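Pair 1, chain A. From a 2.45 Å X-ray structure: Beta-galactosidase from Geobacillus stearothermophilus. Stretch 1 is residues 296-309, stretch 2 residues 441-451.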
# COMPACT_ATOMS: atom_id res chain seq x y z
N THR A 296 22.13 17.14 9.34
CA THR A 296 22.77 16.34 10.37
C THR A 296 22.39 16.86 11.77
O THR A 296 22.17 16.08 12.71
CB THR A 296 24.29 16.34 10.17
OG1 THR A 296 24.60 15.74 8.91
CG2 THR A 296 24.99 15.58 11.27
N ALA A 297 22.26 18.19 11.87
CA ALA A 297 21.85 18.85 13.11
C ALA A 297 20.43 18.47 13.57
O ALA A 297 20.21 18.26 14.77
CB ALA A 297 21.98 20.38 12.94
N ASP A 298 19.48 18.39 12.64
CA ASP A 298 18.09 18.02 13.01
C ASP A 298 18.00 16.58 13.56
O ASP A 298 17.33 16.31 14.58
CB ASP A 298 17.16 18.15 11.80
CG ASP A 298 16.96 19.60 11.36
OD1 ASP A 298 16.80 20.49 12.24
OD2 ASP A 298 16.96 19.84 10.14
N LEU A 299 18.69 15.68 12.87
CA LEU A 299 18.78 14.29 13.33
C LEU A 299 19.44 14.22 14.70
O LEU A 299 18.93 13.54 15.61
CB LEU A 299 19.55 13.44 12.32
CG LEU A 299 19.57 11.94 12.60
CD1 LEU A 299 18.16 11.44 12.81
CD2 LEU A 299 20.23 11.20 11.43
N ALA A 300 20.55 14.95 14.85
CA ALA A 300 21.30 14.95 16.10
C ALA A 300 20.42 15.43 17.24
O ALA A 300 20.43 14.86 18.33
CB ALA A 300 22.54 15.82 15.99
N MET A 301 19.64 16.47 16.97
CA MET A 301 18.65 16.98 17.92
C MET A 301 17.65 15.90 18.32
O MET A 301 17.37 15.73 19.52
CB MET A 301 17.91 18.17 17.33
CG MET A 301 16.96 18.84 18.31
SD MET A 301 16.18 20.27 17.58
CE MET A 301 15.35 19.48 16.21
N LYS A 302 17.12 15.17 17.33
CA LYS A 302 16.20 14.06 17.65
C LYS A 302 16.83 13.01 18.57
O LYS A 302 16.21 12.52 19.55
CB LYS A 302 15.72 13.38 16.36
CG LYS A 302 14.71 14.16 15.56
CD LYS A 302 14.30 13.37 14.34
CE LYS A 302 13.78 14.25 13.24
NZ LYS A 302 13.53 13.48 11.99
N VAL A 303 18.09 12.70 18.27
CA VAL A 303 18.83 11.73 19.07
C VAL A 303 18.98 12.23 20.51
O VAL A 303 18.76 11.50 21.47
CB VAL A 303 20.22 11.45 18.47
CG1 VAL A 303 20.99 10.45 19.33
CG2 VAL A 303 20.08 10.93 17.05
N GLY A 304 19.33 13.51 20.64
CA GLY A 304 19.50 14.12 21.94
C GLY A 304 18.20 14.10 22.72
O GLY A 304 18.21 13.89 23.93
N PHE A 305 17.08 14.31 22.03
CA PHE A 305 15.78 14.23 22.67
C PHE A 305 15.57 12.84 23.26
O PHE A 305 15.24 12.72 24.46
CB PHE A 305 14.67 14.55 21.67
CG PHE A 305 13.28 14.46 22.26
CD1 PHE A 305 12.70 15.56 22.88
CD2 PHE A 305 12.53 13.28 22.15
CE1 PHE A 305 11.40 15.48 23.41
CE2 PHE A 305 11.24 13.19 22.66
CZ PHE A 305 10.67 14.30 23.30
N ILE A 306 15.78 11.80 22.46
CA ILE A 306 15.60 10.46 23.03
C ILE A 306 16.57 10.17 24.19
O ILE A 306 16.19 9.57 25.20
CB ILE A 306 15.75 9.35 21.98
CG1 ILE A 306 14.62 9.44 20.98
CG2 ILE A 306 15.66 7.97 22.65
CD1 ILE A 306 13.28 9.04 21.56
N ASN A 307 17.81 10.62 24.05
CA ASN A 307 18.75 10.47 25.15
C ASN A 307 18.24 11.13 26.41
O ASN A 307 18.32 10.56 27.48
CB ASN A 307 20.11 11.05 24.79
CG ASN A 307 20.90 10.16 23.86
OD1 ASN A 307 20.60 8.97 23.70
ND2 ASN A 307 21.93 10.73 23.26
N ASP A 308 17.69 12.32 26.28
CA ASP A 308 17.22 13.03 27.44
C ASP A 308 16.07 12.26 28.07
O ASP A 308 15.96 12.14 29.31
CB ASP A 308 16.83 14.45 27.07
CG ASP A 308 18.03 15.31 26.71
OD1 ASP A 308 19.17 14.90 27.02
OD2 ASP A 308 17.85 16.38 26.11
N LEU A 309 15.22 11.71 27.22
CA LEU A 309 14.11 10.93 27.72
C LEU A 309 14.61 9.74 28.55
O LEU A 309 14.21 9.56 29.70
CB LEU A 309 13.23 10.46 26.55
CG LEU A 309 12.10 9.48 26.91
CD1 LEU A 309 11.12 10.08 27.92
CD2 LEU A 309 11.38 9.03 25.66
N THR A 441 6.17 16.71 17.73
CA THR A 441 5.76 18.00 18.28
C THR A 441 6.59 18.33 19.52
O THR A 441 7.16 19.44 19.67
CB THR A 441 4.24 18.02 18.61
OG1 THR A 441 3.49 17.79 17.41
CG2 THR A 441 3.81 19.34 19.22
N LEU A 442 6.67 17.35 20.41
CA LEU A 442 7.55 17.52 21.56
C LEU A 442 8.96 17.94 21.12
O LEU A 442 9.52 18.91 21.66
CB LEU A 442 7.63 16.25 22.39
CG LEU A 442 6.58 16.19 23.48
CD1 LEU A 442 5.18 16.18 22.88
CD2 LEU A 442 6.82 14.95 24.31
N VAL A 443 9.52 17.25 20.12
CA VAL A 443 10.84 17.64 19.61
C VAL A 443 10.86 19.10 19.11
O VAL A 443 11.86 19.81 19.27
CB VAL A 443 11.29 16.68 18.49
CG1 VAL A 443 12.64 17.10 17.93
CG2 VAL A 443 11.38 15.28 19.01
N GLN A 444 9.75 19.56 18.54
CA GLN A 444 9.64 20.96 18.13
C GLN A 444 9.78 21.88 19.33
O GLN A 444 10.36 22.97 19.24
CB GLN A 444 8.31 21.25 17.43
CG GLN A 444 8.20 20.65 16.06
CD GLN A 444 9.56 20.49 15.43
OE1 GLN A 444 10.21 21.48 15.07
NE2 GLN A 444 10.01 19.24 15.29
N HIS A 445 9.25 21.45 20.47
CA HIS A 445 9.37 22.33 21.64
C HIS A 445 10.75 22.23 22.30
O HIS A 445 11.23 23.17 22.93
CB HIS A 445 8.23 22.05 22.60
CG HIS A 445 6.91 22.54 22.08
ND1 HIS A 445 6.29 23.67 22.56
CD2 HIS A 445 6.15 22.09 21.05
CE1 HIS A 445 5.18 23.87 21.89
NE2 HIS A 445 5.06 22.94 20.96
N TYR A 446 11.40 21.09 22.12
CA TYR A 446 12.77 20.89 22.55
C TYR A 446 13.74 21.77 21.76
O TYR A 446 14.73 22.26 22.31
CB TYR A 446 13.10 19.41 22.36
CG TYR A 446 14.47 18.91 22.74
CD1 TYR A 446 14.80 18.66 24.07
CD2 TYR A 446 15.40 18.57 21.76
CE1 TYR A 446 16.03 18.14 24.42
CE2 TYR A 446 16.64 18.04 22.10
CZ TYR A 446 16.95 17.83 23.43
OH TYR A 446 18.19 17.30 23.78
N ARG A 447 13.44 21.96 20.48
CA ARG A 447 14.38 22.60 19.55
C ARG A 447 15.07 23.89 20.06
O ARG A 447 16.29 23.97 20.00
CB ARG A 447 13.68 22.90 18.21
CG ARG A 447 14.59 23.64 17.22
CD ARG A 447 13.83 24.18 16.04
NE ARG A 447 13.19 23.10 15.29
CZ ARG A 447 13.84 22.32 14.43
NH1 ARG A 447 15.14 22.50 14.22
NH2 ARG A 447 13.20 21.35 13.79
N PRO A 448 14.31 24.88 20.56
CA PRO A 448 15.01 26.09 21.00
C PRO A 448 15.98 25.85 22.15
O PRO A 448 16.99 26.53 22.24
CB PRO A 448 13.87 27.02 21.45
CG PRO A 448 12.67 26.52 20.74
CD PRO A 448 12.85 25.02 20.68
N PHE A 449 15.68 24.89 23.02
CA PHE A 449 16.55 24.61 24.17
C PHE A 449 17.82 23.90 23.71
O PHE A 449 18.92 24.19 24.19
CB PHE A 449 15.78 23.81 25.22
CG PHE A 449 14.63 24.59 25.81
CD1 PHE A 449 14.81 25.37 26.94
CD2 PHE A 449 13.39 24.61 25.17
CE1 PHE A 449 13.77 26.13 27.45
CE2 PHE A 449 12.34 25.36 25.68
CZ PHE A 449 12.53 26.12 26.82
N TRP A 450 17.68 23.01 22.74
CA TRP A 450 18.82 22.35 22.13
C TRP A 450 19.70 23.40 21.44
O TRP A 450 20.91 23.37 21.58
CB TRP A 450 18.36 21.29 21.12
CG TRP A 450 19.46 20.36 20.65
CD1 TRP A 450 20.00 19.30 21.33
CD2 TRP A 450 20.14 20.41 19.39
NE1 TRP A 450 20.98 18.70 20.58
CE2 TRP A 450 21.08 19.36 19.38
CE3 TRP A 450 20.05 21.25 18.27
CZ2 TRP A 450 21.93 19.12 18.30
CZ3 TRP A 450 20.89 21.01 17.20
CH2 TRP A 450 21.82 19.96 17.22
N GLU A 451 19.07 24.32 20.72
CA GLU A 451 19.79 25.35 19.98
C GLU A 451 20.53 26.31 20.92
O GLU A 451 21.46 26.99 20.51
CB GLU A 451 18.84 26.11 19.04
CG GLU A 451 18.42 25.32 17.80
CD GLU A 451 17.46 26.07 16.87
OE1 GLU A 451 17.12 27.22 17.18
OE2 GLU A 451 17.04 25.49 15.84

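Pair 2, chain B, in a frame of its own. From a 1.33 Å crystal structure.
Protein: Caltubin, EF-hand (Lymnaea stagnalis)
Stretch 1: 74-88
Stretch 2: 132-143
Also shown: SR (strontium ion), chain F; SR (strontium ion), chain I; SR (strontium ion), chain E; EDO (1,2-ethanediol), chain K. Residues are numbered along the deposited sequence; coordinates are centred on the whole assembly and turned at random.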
# COMPACT_ATOMS: atom_id res chain seq x y z
N ASP B 74 -9.18 -1.51 -9.58
CA ASP B 74 -9.66 -2.86 -9.91
C ASP B 74 -8.81 -3.83 -9.10
O ASP B 74 -7.72 -3.43 -8.63
CB ASP B 74 -9.58 -3.13 -11.41
CG ASP B 74 -8.16 -3.17 -11.97
OD1 ASP B 74 -7.27 -2.50 -11.39
OD2 ASP B 74 -7.95 -3.89 -12.97
N TYR B 75 -9.31 -5.03 -8.91
CA TYR B 75 -8.58 -6.09 -8.19
C TYR B 75 -7.74 -6.90 -9.17
O TYR B 75 -8.26 -7.35 -10.19
CB TYR B 75 -9.54 -7.03 -7.47
CG TYR B 75 -8.84 -8.28 -7.02
CD1 TYR B 75 -8.08 -8.32 -5.87
CD2 TYR B 75 -8.89 -9.42 -7.81
CE1 TYR B 75 -7.41 -9.47 -5.49
CE2 TYR B 75 -8.24 -10.58 -7.43
CZ TYR B 75 -7.49 -10.61 -6.27
OH TYR B 75 -6.83 -11.75 -5.90
N THR B 76 -6.47 -7.12 -8.81
CA THR B 76 -5.65 -8.21 -9.36
C THR B 76 -4.88 -8.87 -8.23
O THR B 76 -4.56 -8.19 -7.24
CB THR B 76 -4.66 -7.75 -10.44
OG1 THR B 76 -3.65 -6.94 -9.86
CG2 THR B 76 -5.32 -6.99 -11.57
N LEU B 77 -4.57 -10.15 -8.37
CA LEU B 77 -3.77 -10.83 -7.35
C LEU B 77 -2.41 -10.15 -7.25
O LEU B 77 -1.95 -9.92 -6.11
CB LEU B 77 -3.63 -12.32 -7.68
CG LEU B 77 -2.87 -13.11 -6.62
CD1 LEU B 77 -3.69 -13.23 -5.36
CD2 LEU B 77 -2.42 -14.47 -7.14
N GLU B 78 -1.78 -9.82 -8.37
CA GLU B 78 -0.44 -9.16 -8.37
C GLU B 78 -0.49 -7.85 -7.56
O GLU B 78 0.42 -7.59 -6.76
CB GLU B 78 -0.03 -8.90 -9.82
CG GLU B 78 1.37 -8.35 -9.97
CD GLU B 78 1.73 -7.99 -11.40
OE1 GLU B 78 1.22 -8.67 -12.32
OE2 GLU B 78 2.47 -7.01 -11.58
N GLY B 79 -1.51 -7.05 -7.77
CA GLY B 79 -1.66 -5.78 -7.05
C GLY B 79 -1.90 -6.02 -5.57
O GLY B 79 -1.31 -5.32 -4.75
N ALA B 80 -2.76 -6.96 -5.22
CA ALA B 80 -3.00 -7.32 -3.81
C ALA B 80 -1.70 -7.83 -3.17
O ALA B 80 -1.40 -7.45 -2.04
CB ALA B 80 -4.13 -8.33 -3.71
N ASN B 81 -0.95 -8.66 -3.89
CA ASN B 81 0.30 -9.23 -3.36
C ASN B 81 1.32 -8.13 -3.06
O ASN B 81 2.11 -8.27 -2.13
CB ASN B 81 0.84 -10.27 -4.33
CG ASN B 81 1.88 -11.16 -3.71
OD1 ASN B 81 1.83 -11.44 -2.52
ND2 ASN B 81 2.78 -11.65 -4.53
N GLU B 82 1.33 -7.08 -3.85
CA GLU B 82 2.28 -5.98 -3.59
C GLU B 82 2.02 -5.38 -2.20
O GLU B 82 2.95 -5.22 -1.46
CB GLU B 82 2.10 -4.91 -4.65
CG GLU B 82 3.01 -3.71 -4.47
CD GLU B 82 2.88 -2.72 -5.62
OE1 GLU B 82 1.86 -2.03 -5.66
OE2 GLU B 82 3.77 -2.68 -6.45
N TRP B 83 0.77 -5.11 -1.86
CA TRP B 83 0.44 -4.55 -0.52
C TRP B 83 0.65 -5.62 0.56
O TRP B 83 1.06 -5.30 1.65
CB TRP B 83 -0.99 -4.01 -0.51
CG TRP B 83 -1.17 -2.87 -1.45
CD1 TRP B 83 -1.96 -2.84 -2.56
CD2 TRP B 83 -0.53 -1.60 -1.39
NE1 TRP B 83 -1.82 -1.65 -3.20
CE2 TRP B 83 -0.94 -0.87 -2.51
CE3 TRP B 83 0.40 -1.03 -0.51
CZ2 TRP B 83 -0.50 0.44 -2.74
CZ3 TRP B 83 0.83 0.26 -0.74
CH2 TRP B 83 0.37 0.98 -1.83
N PHE B 84 0.35 -6.87 0.25
CA PHE B 84 0.60 -7.99 1.18
C PHE B 84 2.09 -7.99 1.56
O PHE B 84 2.44 -7.98 2.75
CB PHE B 84 0.20 -9.31 0.52
CG PHE B 84 0.37 -10.52 1.41
CD1 PHE B 84 -0.56 -10.82 2.38
CD2 PHE B 84 1.49 -11.35 1.28
CE1 PHE B 84 -0.40 -11.95 3.19
CE2 PHE B 84 1.64 -12.46 2.10
CZ PHE B 84 0.70 -12.74 3.05
N LYS B 85 2.97 -7.98 0.56
CA LYS B 85 4.43 -8.04 0.79
C LYS B 85 4.89 -6.82 1.57
O LYS B 85 5.78 -6.95 2.44
CB LYS B 85 5.17 -8.21 -0.52
CG LYS B 85 4.91 -9.58 -1.13
CD LYS B 85 5.87 -9.97 -2.19
CE LYS B 85 5.79 -9.12 -3.41
NZ LYS B 85 6.73 -9.62 -4.44
N LEU B 86 4.34 -5.65 1.30
CA LEU B 86 4.77 -4.42 2.03
C LEU B 86 4.33 -4.48 3.50
O LEU B 86 4.97 -3.83 4.32
CB LEU B 86 4.23 -3.19 1.31
CG LEU B 86 4.87 -2.92 -0.04
CD1 LEU B 86 4.28 -1.68 -0.66
CD2 LEU B 86 6.38 -2.80 0.05
N GLN B 87 3.26 -5.21 3.81
CA GLN B 87 2.76 -5.36 5.21
C GLN B 87 3.44 -6.54 5.91
O GLN B 87 3.32 -6.64 7.13
CB GLN B 87 1.25 -5.48 5.21
CG GLN B 87 0.59 -4.16 4.85
CD GLN B 87 -0.89 -4.30 4.67
OE1 GLN B 87 -1.69 -3.85 5.49
NE2 GLN B 87 -1.27 -4.92 3.57
N ASP B 88 4.10 -7.39 5.15
CA ASP B 88 4.79 -8.60 5.68
C ASP B 88 6.16 -8.17 6.16
O ASP B 88 7.16 -8.36 5.44
CB ASP B 88 4.82 -9.69 4.62
CG ASP B 88 5.51 -10.94 5.10
OD1 ASP B 88 5.80 -11.04 6.34
OD2 ASP B 88 5.80 -11.78 4.23
N LYS B 132 -3.09 -14.70 11.75
CA LYS B 132 -2.32 -14.12 10.64
C LYS B 132 -3.01 -14.48 9.33
O LYS B 132 -3.81 -15.45 9.29
CB LYS B 132 -0.87 -14.61 10.68
CG LYS B 132 -0.70 -16.09 10.42
CD LYS B 132 0.66 -16.62 10.81
CE LYS B 132 0.82 -18.09 10.47
NZ LYS B 132 2.13 -18.61 10.94
N LEU B 133 -2.72 -13.69 8.31
CA LEU B 133 -3.31 -13.93 6.96
C LEU B 133 -2.24 -14.42 6.00
O LEU B 133 -1.18 -13.82 5.90
CB LEU B 133 -3.92 -12.65 6.42
CG LEU B 133 -4.98 -11.99 7.30
CD1 LEU B 133 -5.50 -10.72 6.65
CD2 LEU B 133 -6.12 -12.92 7.67
N SER B 134 -2.60 -15.45 5.25
CA SER B 134 -1.87 -15.82 4.02
C SER B 134 -2.28 -14.88 2.90
O SER B 134 -3.30 -14.16 3.04
CB SER B 134 -2.22 -17.22 3.64
OG SER B 134 -3.59 -17.29 3.33
N LEU B 135 -1.60 -14.93 1.76
CA LEU B 135 -2.03 -14.14 0.60
C LEU B 135 -3.45 -14.53 0.24
O LEU B 135 -4.26 -13.66 -0.13
CB LEU B 135 -1.08 -14.36 -0.57
CG LEU B 135 -1.47 -13.67 -1.87
CD1 LEU B 135 -1.51 -12.15 -1.74
CD2 LEU B 135 -0.54 -14.11 -2.98
N ASP B 136 -3.77 -15.82 0.29
CA ASP B 136 -5.09 -16.29 -0.15
C ASP B 136 -6.22 -15.79 0.78
O ASP B 136 -7.33 -15.61 0.31
CB ASP B 136 -5.10 -17.80 -0.30
CG ASP B 136 -4.55 -18.18 -1.66
OD1 ASP B 136 -5.18 -17.79 -2.67
OD2 ASP B 136 -3.47 -18.78 -1.68
N GLU B 137 -5.94 -15.61 2.05
CA GLU B 137 -6.91 -14.98 2.97
C GLU B 137 -6.95 -13.47 2.70
O GLU B 137 -8.06 -12.90 2.57
CB GLU B 137 -6.50 -15.26 4.40
CG GLU B 137 -6.71 -16.71 4.83
CD GLU B 137 -6.10 -17.04 6.18
OE1 GLU B 137 -5.01 -16.53 6.50
OE2 GLU B 137 -6.72 -17.79 6.92
N PHE B 138 -5.79 -12.84 2.65
CA PHE B 138 -5.69 -11.38 2.47
C PHE B 138 -6.46 -10.92 1.23
O PHE B 138 -7.18 -9.91 1.25
CB PHE B 138 -4.23 -10.99 2.36
CG PHE B 138 -3.98 -9.54 2.12
CD1 PHE B 138 -4.07 -8.64 3.16
CD2 PHE B 138 -3.62 -9.08 0.88
CE1 PHE B 138 -3.83 -7.29 2.94
CE2 PHE B 138 -3.36 -7.74 0.67
CZ PHE B 138 -3.45 -6.85 1.71
N LYS B 139 -6.33 -11.64 0.13
CA LYS B 139 -6.92 -11.15 -1.15
C LYS B 139 -8.44 -11.05 -1.03
O LYS B 139 -9.02 -10.25 -1.80
CB LYS B 139 -6.55 -12.08 -2.31
CG LYS B 139 -7.19 -13.45 -2.24
CD LYS B 139 -6.74 -14.42 -3.30
CE LYS B 139 -7.66 -15.62 -3.32
NZ LYS B 139 -7.08 -16.77 -4.03
N THR B 140 -9.06 -11.79 -0.14
CA THR B 140 -10.53 -11.77 -0.02
C THR B 140 -10.99 -10.42 0.53
O THR B 140 -12.18 -10.09 0.37
CB THR B 140 -11.09 -12.88 0.87
OG1 THR B 140 -10.75 -12.67 2.24
CG2 THR B 140 -10.63 -14.25 0.45
N LEU B 141 -10.10 -9.63 1.12
CA LEU B 141 -10.50 -8.34 1.74
C LEU B 141 -10.84 -7.33 0.64
O LEU B 141 -11.42 -6.30 0.97
CB LEU B 141 -9.39 -7.85 2.63
CG LEU B 141 -9.10 -8.72 3.85
CD1 LEU B 141 -7.81 -8.27 4.52
CD2 LEU B 141 -10.25 -8.72 4.83
N TYR B 142 -10.50 -7.62 -0.61
CA TYR B 142 -10.81 -6.71 -1.73
C TYR B 142 -12.21 -6.93 -2.28
O TYR B 142 -12.60 -6.11 -3.12
CB TYR B 142 -9.75 -6.84 -2.81
CG TYR B 142 -8.47 -6.16 -2.40
CD1 TYR B 142 -8.32 -4.81 -2.58
CD2 TYR B 142 -7.45 -6.86 -1.77
CE1 TYR B 142 -7.15 -4.17 -2.19
CE2 TYR B 142 -6.28 -6.24 -1.39
CZ TYR B 142 -6.13 -4.89 -1.61
OH TYR B 142 -4.99 -4.26 -1.19
N SER B 143 -12.96 -7.91 -1.81
CA SER B 143 -14.31 -8.20 -2.35
C SER B 143 -15.30 -8.52 -1.23
O SER B 143 -15.98 -9.55 -1.29
CB SER B 143 -14.22 -9.31 -3.35
OG SER B 143 -13.86 -10.51 -2.71
SR SR F . -4.81 -17.64 8.81
SR SR I . -15.80 -11.93 -1.77
SR SR E . 5.11 -11.64 8.56
C1 EDO K . -10.71 -12.17 -4.89
O1 EDO K . -12.01 -12.77 -4.85
C2 EDO K . -10.76 -10.72 -4.68
O2 EDO K . -11.23 -10.37 -3.37
O HOH W 1 -14.48 -11.60 0.35
O HOH W 2 4.93 -12.85 10.70
O HOH W 3 -2.56 -18.58 8.19
O HOH W 4 -4.39 -19.77 6.94
O HOH W 5 -13.29 -13.28 -2.29

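What backbone geometry do the two pairs share? In each, a helix from the first stretch packs across a helical segment of the second, and fourteen central residues superpose with an RMSD of 0.7 Å. In pair 1 the helix axes run at 102° to each other and approach to 10.2 Å, so the contact is a crossing rather than a lengthwise alignment. The match is tightest around Val A303 and Glu B82 in the first stretch and around Gln A444 and Asp B136 in the second. The helix of pair 1 is kinked at Pro A448, which has no amide hydrogen to give to the turn before; Thr B140 falls at that position in pair 2.

Which aromatic residues hold the centre? Phe A305 matches Phe B84, and Tyr A446 matches Phe B138, with side-chain centres only 1.0 and 0.5 Å apart. All four rings have chi1 in t. In pair 1 the edge of Phe A305 meets the face of Tyr A446, with the planes at 85° and the centroids 5.5 Å apart. In pair 2 the centroids are also 5.5 Å apart, but the planes lie at 57°, an oblique pairing. An aliphatic residue covers one face of each phenylalanine: Val A443 CG2 lies 3.9 Å from the centroid of the Phe A305 ring, and at the matching position Leu B135 CB lies 4.2 Å from that of Phe B84.

How do the pairs fill the space beside these rings? Pair 1 uses Met A301, which sits as a knob among Val A443, Tyr A446, Arg A447 and Trp A450. Its CB lies 3.8 Å from the centroid of the six-membered ring of Trp A450, over the face, and its SD comes within 3.5 Å of Arg A447 CA. The matching Ala B80 has only a methyl group, and a tyrosine packs against it, with Ala B80 CB 3.8 Å from Tyr B142 CE2. Tyr B142 also touches Tyr B75, where CB of the former and CD1 of the latter are 3.8 Å apart. Gly A304 leaves room for the Tyr A446 hydroxyl, since an ideal CB there would be 3.2 Å from OH. At the same position Trp B83 faces a phenylalanine without a hydroxyl, and its CB is 4.4 Å from Phe B138 CZ.

What do polar groups add? Pair 1 ties its helices together with a short hydrogen bond from Tyr A446 OH to Asp A308 OD2, 2.5 Å, and with a salt bridge between Arg A447 NH1 and Asp A298 OD1, 3.3 Å. Pair 2 has no hydrogen bond across its stretches. Leu B77 takes the place of Asp A298 and Lys B139 that of Arg A447, so the contact becomes apolar, with Leu B77 CD1 3.9 Å from Lys B139 CD. The lysine's charge is met within its own stretch, where Lys B139 NZ forms a salt bridge with Asp B136 OD1 at 2.5 Å.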